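Local coordinates for protein probable ATP-dependent kinase TDA10 (Saccharomyces cerevisiae, PDB 1ODF) that is probably an ATP-dependent kinase of the GLYK family whose substrate is not yet known, at residues L81-N84 / E85-K88; I214-V217 / Y218-L222. All coordinates share one frame; numbering follows the deposited sequence.

Interaction 1. Residues L81-N84 / E85-K88; sequences LKLN and EQFK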
loop_
_atom_site.group_PDB
_atom_site.type_symbol
_atom_site.label_atom_id
_atom_site.label_comp_id
_atom_site.label_asym_id
_atom_site.label_seq_id
_atom_site.Cartn_x
_atom_site.Cartn_y
_atom_site.Cartn_z
ATOM N N LEU A 81 6.728 -7.906 18.687
ATOM C CA LEU A 81 7.797 -8.134 19.655
ATOM C C LEU A 81 8.392 -9.509 19.391
ATOM O O LEU A 81 9.610 -9.696 19.455
ATOM C CB LEU A 81 7.257 -8.069 21.085
ATOM C CG LEU A 81 6.753 -6.699 21.546
ATOM C CD1 LEU A 81 6.276 -6.806 22.984
ATOM C CD2 LEU A 81 7.866 -5.654 21.411
ATOM N N LYS A 82 7.514 -10.464 19.090
ATOM C CA LYS A 82 7.919 -11.832 18.787
ATOM C C LYS A 82 8.754 -11.811 17.514
ATOM O O LYS A 82 9.759 -12.505 17.404
ATOM C CB LYS A 82 6.684 -12.717 18.579
ATOM C CG LYS A 82 6.995 -14.104 18.018
ATOM C CD LYS A 82 5.837 -14.643 17.161
ATOM C CE LYS A 82 4.656 -15.134 17.995
ATOM N NZ LYS A 82 4.998 -16.380 18.749
ATOM N N LEU A 83 8.328 -11.004 16.551
ATOM C CA LEU A 83 9.039 -10.885 15.289
ATOM C C LEU A 83 10.414 -10.252 15.493
ATOM O O LEU A 83 11.372 -10.602 14.802
ATOM C CB LEU A 83 8.238 -10.034 14.303
ATOM C CG LEU A 83 8.887 -9.924 12.920
ATOM C CD1 LEU A 83 8.816 -11.285 12.228
ATOM C CD2 LEU A 83 8.189 -8.853 12.086
ATOM N N ASN A 84 10.502 -9.312 16.436
ATOM C CA ASN A 84 11.763 -8.629 16.722
ATOM C C ASN A 84 12.864 -9.620 17.055
ATOM O O ASN A 84 13.947 -9.579 16.470
ATOM C CB ASN A 84 11.608 -7.651 17.892
ATOM C CG ASN A 84 10.875 -6.389 17.505
ATOM O OD1 ASN A 84 11.023 -5.891 16.387
ATOM N ND2 ASN A 84 10.092 -5.846 18.435
ATOM N N GLU A 85 12.574 -10.505 18.005
ATOM C CA GLU A 85 13.529 -11.514 18.447
ATOM C C GLU A 85 13.787 -12.569 17.380
ATOM O O GLU A 85 14.939 -12.913 17.110
ATOM C CB GLU A 85 13.023 -12.183 19.727
ATOM C CG GLU A 85 11.597 -12.687 19.622
ATOM C CD GLU A 85 11.065 -13.222 20.938
ATOM O OE1 GLU A 85 11.024 -12.450 21.924
ATOM O OE2 GLU A 85 10.685 -14.413 20.983
ATOM N N GLN A 86 12.716 -13.076 16.772
ATOM C CA GLN A 86 12.836 -14.091 15.730
ATOM C C GLN A 86 13.895 -13.666 14.716
ATOM O O GLN A 86 14.689 -14.484 14.258
ATOM C CB GLN A 86 11.497 -14.282 15.027
ATOM C CG GLN A 86 11.384 -15.568 14.236
ATOM C CD GLN A 86 10.120 -15.614 13.400
ATOM O OE1 GLN A 86 9.031 -15.290 13.883
ATOM N NE2 GLN A 86 10.255 -16.019 12.141
ATOM N N PHE A 87 13.904 -12.382 14.373
ATOM C CA PHE A 87 14.883 -11.845 13.432
ATOM C C PHE A 87 15.714 -10.793 14.158
ATOM O O PHE A 87 15.923 -9.687 13.661
ATOM C CB PHE A 87 14.185 -11.226 12.217
ATOM C CG PHE A 87 13.467 -12.230 11.355
ATOM C CD1 PHE A 87 12.268 -12.799 11.773
ATOM C CD2 PHE A 87 14.003 -12.623 10.130
ATOM C CE1 PHE A 87 11.610 -13.746 10.986
ATOM C CE2 PHE A 87 13.353 -13.571 9.334
ATOM C CZ PHE A 87 12.153 -14.133 9.764
ATOM N N LYS A 88 16.190 -11.169 15.339
ATOM C CA LYS A 88 16.983 -10.295 16.198
ATOM C C LYS A 88 18.128 -9.540 15.522
ATOM O O LYS A 88 18.470 -8.427 15.931
ATOM C CB LYS A 88 17.526 -11.108 17.381
ATOM C CG LYS A 88 18.404 -12.294 16.977
ATOM C CD LYS A 88 18.574 -13.305 18.114
ATOM C CE LYS A 88 19.218 -12.688 19.349
ATOM N NZ LYS A 88 19.389 -13.682 20.450
#
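The Phe-87 ring has the carbonyl oxygen of Leu-83 at its edge, in the ring plane, while the isobutyl end of Leu-83 approaches obliquely. Its methyl CD1 lies 3.8 Å from CD1 of Phe-87 and nearly as close to CE1. Leu-83 sends CG anti to the backbone N (chi1 -177°), which carries this methyl forward along the helix to the ring one turn on. A branched aliphatic chain suits the place, because Leu-83 is buried and also packs on Leu-75 and Thr-101, while the ring reaches Leu-93 and helix 182-195. The backbone ties the same two residues together: Phe-87 N donates to Leu-83 O at 3.1 Å, with the donor tilted 30° from the carbonyl plane. Two residues earlier, the bond from Glu-85 N to Leu-81 O is weak at 3.4 Å. Asn-84 turns its amide out of the helix, where OD1 accepts from the backbone N of Gly-95 and so fastens the following loop. Lys-88 N bonds to Glu-85 O at 2.8 Å, an i to i-3 bond where the chain leaves the helix at Phe-87. This is an i to i+4 aliphatic-aromatic contact at the C-terminal end of helix 77-86.

Interaction 2. Residues I214-V217 / Y218-L222; sequences INNV and YGWRL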
loop_
_atom_site.group_PDB
_atom_site.type_symbol
_atom_site.label_atom_id
_atom_site.label_comp_id
_atom_site.label_asym_id
_atom_site.label_seq_id
_atom_site.Cartn_x
_atom_site.Cartn_y
_atom_site.Cartn_z
ATOM N N ILE A 214 13.721 9.610 -6.356
ATOM C CA ILE A 214 13.301 8.877 -5.174
ATOM C C ILE A 214 13.747 9.519 -3.856
ATOM O O ILE A 214 13.173 9.246 -2.797
ATOM C CB ILE A 214 13.788 7.408 -5.220
ATOM C CG1 ILE A 214 12.956 6.567 -4.248
ATOM C CG2 ILE A 214 15.264 7.322 -4.859
ATOM C CD1 ILE A 214 11.446 6.613 -4.529
ATOM N N ASN A 215 14.765 10.372 -3.916
ATOM C CA ASN A 215 15.235 11.025 -2.705
ATOM C C ASN A 215 14.246 12.099 -2.274
ATOM O O ASN A 215 14.434 12.766 -1.257
ATOM C CB ASN A 215 16.638 11.604 -2.910
ATOM C CG ASN A 215 17.707 10.526 -2.929
ATOM O OD1 ASN A 215 17.753 9.667 -2.045
ATOM N ND2 ASN A 215 18.575 10.566 -3.934
ATOM N N ASN A 216 13.182 12.254 -3.053
ATOM C CA ASN A 216 12.144 13.215 -2.718
ATOM C C ASN A 216 11.495 12.729 -1.431
ATOM O O ASN A 216 10.943 13.515 -0.659
ATOM C CB ASN A 216 11.088 13.283 -3.826
ATOM C CG ASN A 216 11.577 14.029 -5.055
ATOM O OD1 ASN A 216 10.842 14.196 -6.031
ATOM N ND2 ASN A 216 12.822 14.482 -5.010
ATOM N N VAL A 217 11.573 11.422 -1.205
ATOM C CA VAL A 217 10.995 10.814 -0.018
ATOM C C VAL A 217 11.596 11.407 1.256
ATOM O O VAL A 217 10.868 11.677 2.208
ATOM C CB VAL A 217 11.177 9.271 -0.034
ATOM C CG1 VAL A 217 10.719 8.666 1.290
ATOM C CG2 VAL A 217 10.366 8.673 -1.174
ATOM N N TYR A 218 12.912 11.609 1.278
ATOM C CA TYR A 218 13.548 12.198 2.456
ATOM C C TYR A 218 12.940 13.573 2.669
ATOM O O TYR A 218 12.480 13.905 3.765
ATOM C CB TYR A 218 15.060 12.355 2.268
ATOM C CG TYR A 218 15.838 11.062 2.299
ATOM C CD1 TYR A 218 16.177 10.399 1.117
ATOM C CD2 TYR A 218 16.239 10.499 3.511
ATOM C CE1 TYR A 218 16.898 9.210 1.143
ATOM C CE2 TYR A 218 16.960 9.307 3.551
ATOM C CZ TYR A 218 17.286 8.669 2.362
ATOM O OH TYR A 218 17.983 7.484 2.389
ATOM N N GLY A 219 12.932 14.364 1.602
ATOM C CA GLY A 219 12.377 15.700 1.673
ATOM C C GLY A 219 10.973 15.732 2.238
ATOM O O GLY A 219 10.698 16.465 3.186
ATOM N N TRP A 220 10.082 14.931 1.663
ATOM C CA TRP A 220 8.698 14.887 2.111
ATOM C C TRP A 220 8.537 14.534 3.588
ATOM O O TRP A 220 7.653 15.060 4.261
ATOM C CB TRP A 220 7.901 13.901 1.259
ATOM C CG TRP A 220 7.840 14.263 -0.194
ATOM C CD1 TRP A 220 7.876 15.520 -0.728
ATOM C CD2 TRP A 220 7.654 13.366 -1.297
ATOM N NE1 TRP A 220 7.719 15.462 -2.091
ATOM C CE2 TRP A 220 7.580 14.153 -2.468
ATOM C CE3 TRP A 220 7.540 11.975 -1.409
ATOM C CZ2 TRP A 220 7.397 13.595 -3.736
ATOM C CZ3 TRP A 220 7.358 11.419 -2.672
ATOM C CH2 TRP A 220 7.288 12.231 -3.818
ATOM N N ARG A 221 9.379 13.645 4.102
ATOM C CA ARG A 221 9.263 13.282 5.507
ATOM C C ARG A 221 9.921 14.322 6.421
ATOM O O ARG A 221 9.508 14.494 7.570
ATOM C CB ARG A 221 9.862 11.899 5.766
ATOM C CG ARG A 221 9.568 11.382 7.173
ATOM C CD ARG A 221 8.066 11.454 7.480
ATOM N NE ARG A 221 7.794 11.358 8.912
ATOM C CZ ARG A 221 7.622 10.218 9.578
ATOM N NH1 ARG A 221 7.386 10.245 10.883
ATOM N NH2 ARG A 221 7.659 9.057 8.940
ATOM N N LEU A 222 10.939 15.012 5.913
ATOM C CA LEU A 222 11.616 16.049 6.688
ATOM C C LEU A 222 10.626 17.181 6.915
ATOM O O LEU A 222 10.578 17.776 7.994
ATOM C CB LEU A 222 12.842 16.581 5.936
ATOM C CG LEU A 222 14.126 15.750 6.037
ATOM C CD1 LEU A 222 15.062 16.089 4.883
ATOM C CD2 LEU A 222 14.796 16.004 7.383
#
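Asn-216 CB sits over the face of the Trp-220 six-membered ring, 3.9 Å from its centroid and 17° off the normal, a CH-pi contact. The carbonyl O of Asn-216 lies over a face of the indole too, 3.2 Å above its plane and offset toward the rim. Trp-220 sets CG beside its backbone N (chi1 -62°), which swings the indole back along the first turn to meet Asn-216. Val-217 CG2 adds a looser apolar touch on CZ3 of Trp-220, at 4.3 Å. At Tyr-218, Asn-215 OD1 lies at the ring edge, 3.3 Å from CE1, a place where the slightly positive ring hydrogens suit an oxygen.

Among the hydrogen bonds, Trp-220 N to Asn-216 O is short and straight (2.9 Å, 171°), and Arg-221 N to Val-217 O follows at 3.1 Å. Tyr-218 N to Asn-215 O is weak. The polar ends reach further: Tyr-218 OH bonds to Asp-246, and Trp-220 NE1 to Ser-277 O. A leucine in place of Trp-220 would probably leave Ser-277 O without this donor and Asn-216 CB without its aromatic face.

The start of helix 216-232, just after strand 204-211, packs Val-217 against Pro-39 of the predicted ATP-binding loop, Val-245 of helix 238-246 and Met-249 of helix 249-262.

How the interactions relate
From the N terminus, the chain passes the predicted ATP-binding loop and strand 65-69 before interaction 1 at the end of helix 77-86. Helix 104-114, the small antiparallel sheet, strand 155-160 and helix 182-195 follow, then strand 204-211, which leads into interaction 2 at the start of helix 216-232. Each contact is local, closing only a helical turn; the two follow in series, neither nested nor crossing. The centres of interactions 1 and 2 are 29 Å apart and their nearest atoms about 17 Å. Interaction 1 joins a peripheral helix to the loop after it and to helix 182-195, whereas interaction 2 ties helix 216-232 to helices 238-246 and 249-262 beside the predicted nucleotide site.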